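Local coordinates for putative methyl-accepting chemotaxis signal transduction protein (Campylobacter jejuni subsp. jejuni serotype O:2, PDB 4XMR), which binds isoleucine through its periplasmic tandem PAS sensory domain and probably passes the signal across the membrane to direct chemotaxis, at the interface of chains A and B. Coordinates in Å, arbitrary orientation; residue numbers count along the deposited sequence, not the author numbering. Chains: chain A/B, Putative methyl-accepting chemotaxis signal transduction protein.

The interface of chains A and B. Residues chain A 39, 42, 72, 75; chain B 71, 74-75.
The phenol ring of A:Tyr72 lies flat against the turn of B:Tyr71, B:His74 and B:Ser75, where two tandem PAS sensory domains meet through their helices 58-76. The two chains are related by a two-fold axis, so every contact has a twin; whether this pairing is that of the intact receptor, the structure alone does not show. B:Ser75 sets its CB over one face of the tyrosine ring, 3.9 Å from the centroid and displaced toward the rim, in a CH-pi contact. A:Tyr72 CE2 lies 3.6 Å from B:Ser75 CB, and a side chain as small as serine lets the ring come this near to the backbone of the opposing helix. On the same side of the ring, toward its CE1 edge, the side chain of B:Tyr71 crosses it at about a right angle; B:Tyr71 CB stands 4.0 Å from A:Tyr72 CE1 while its own phenol is directed away. A:Tyr72 OH reaches past B:Ser75 to B:His74 CB, 3.2 Å off; with CG anti to its carbonyl carbon (chi1 -72°), B:His74 turns its imidazole away and offers mainly this methylene to the partner. Within chain A, helix 4-48 flanks the ring: A:Phe39 CZ abuts its edge, in the ring plane, a rim-on brace, steeply inclined to it, that probably limits its swing. From the same helix A:Ala42 directs its methyl CB to the carbonyl O of B:His74 at 3.4 Å, a place where a short side chain lets the backbones approach. Nearer the axis A:Ser75 OG and B:Ser75 OG lie 3.2 Å apart in a weak hydrogen bond of undecided direction. A:Ser75 OG, placed between its backbone N and carbonyl carbon (chi1 72°), turns back along its own helix and donates a firmer bond of 2.7 Å to the carbonyl O of A:Tyr72. Serine suits this spot because it is small enough for close helix packing, and its hydroxyl finds an acceptor within its own helix.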
loop_
_atom_site.group_PDB
_atom_site.type_symbol
_atom_site.label_atom_id
_atom_site.label_comp_id
_atom_site.label_asym_id
_atom_site.label_seq_id
_atom_site.Cartn_x
_atom_site.Cartn_y
_atom_site.Cartn_z
ATOM N N PHE A 39 11.618 -0.857 1.660
ATOM C CA PHE A 39 11.963 -0.399 3.003
ATOM C C PHE A 39 13.295 -1.004 3.452
ATOM O O PHE A 39 14.187 -0.308 3.941
ATOM C CB PHE A 39 10.834 -0.819 3.943
ATOM C CG PHE A 39 11.121 -0.620 5.406
ATOM C CD1 PHE A 39 11.664 -1.654 6.162
ATOM C CD2 PHE A 39 10.787 0.561 6.043
ATOM C CE1 PHE A 39 11.874 -1.497 7.515
ATOM C CE2 PHE A 39 10.997 0.717 7.410
ATOM C CZ PHE A 39 11.546 -0.307 8.140
ATOM N N ALA A 42 16.247 0.433 1.552
ATOM C CA ALA A 42 16.576 1.784 1.991
ATOM C C ALA A 42 17.366 1.742 3.300
ATOM O O ALA A 42 18.343 2.485 3.471
ATOM C CB ALA A 42 15.313 2.620 2.147
ATOM N N TYR A 72 13.426 3.602 11.523
ATOM C CA TYR A 72 12.827 2.794 10.472
ATOM C C TYR A 72 11.723 1.905 11.026
ATOM O O TYR A 72 10.647 1.817 10.438
ATOM C CB TYR A 72 13.886 1.953 9.753
ATOM C CG TYR A 72 14.519 2.607 8.541
ATOM C CD1 TYR A 72 15.448 3.637 8.676
ATOM C CD2 TYR A 72 14.201 2.181 7.257
ATOM C CE1 TYR A 72 16.038 4.230 7.563
ATOM C CE2 TYR A 72 14.775 2.767 6.146
ATOM C CZ TYR A 72 15.713 3.768 6.297
ATOM O OH TYR A 72 16.278 4.310 5.160
ATOM N N SER A 75 8.713 3.998 11.531
ATOM C CA SER A 75 8.141 4.569 10.322
ATOM C C SER A 75 7.109 3.649 9.681
ATOM O O SER A 75 6.138 4.132 9.098
ATOM C CB SER A 75 9.244 4.938 9.333
ATOM O OG SER A 75 9.813 3.789 8.765
ATOM N N TYR B 71 16.115 9.897 7.719
ATOM C CA TYR B 71 15.881 8.457 7.782
ATOM C C TYR B 71 14.419 8.163 7.456
ATOM O O TYR B 71 14.118 7.235 6.709
ATOM C CB TYR B 71 16.279 7.875 9.146
ATOM C CG TYR B 71 17.763 7.933 9.417
ATOM C CD1 TYR B 71 18.680 7.544 8.448
ATOM C CD2 TYR B 71 18.251 8.407 10.631
ATOM C CE1 TYR B 71 20.062 7.601 8.696
ATOM C CE2 TYR B 71 19.614 8.465 10.883
ATOM C CZ TYR B 71 20.519 8.070 9.922
ATOM O OH TYR B 71 21.877 8.144 10.211
ATOM N N HIS B 74 13.865 8.518 3.662
ATOM C CA HIS B 74 14.355 7.350 2.954
ATOM C C HIS B 74 13.447 6.152 3.132
ATOM O O HIS B 74 13.252 5.375 2.200
ATOM C CB HIS B 74 15.749 6.971 3.443
ATOM C CG HIS B 74 16.822 7.905 3.006
ATOM N ND1 HIS B 74 18.073 7.906 3.595
ATOM C CD2 HIS B 74 16.874 8.828 2.017
ATOM C CE1 HIS B 74 18.831 8.803 3.002
ATOM N NE2 HIS B 74 18.128 9.383 2.038
ATOM N N SER B 75 12.921 5.978 4.335
ATOM C CA SER B 75 12.153 4.778 4.621
ATOM C C SER B 75 10.942 4.600 3.699
ATOM O O SER B 75 10.594 3.477 3.363
ATOM C CB SER B 75 11.743 4.720 6.094
ATOM O OG SER B 75 10.759 5.682 6.341
#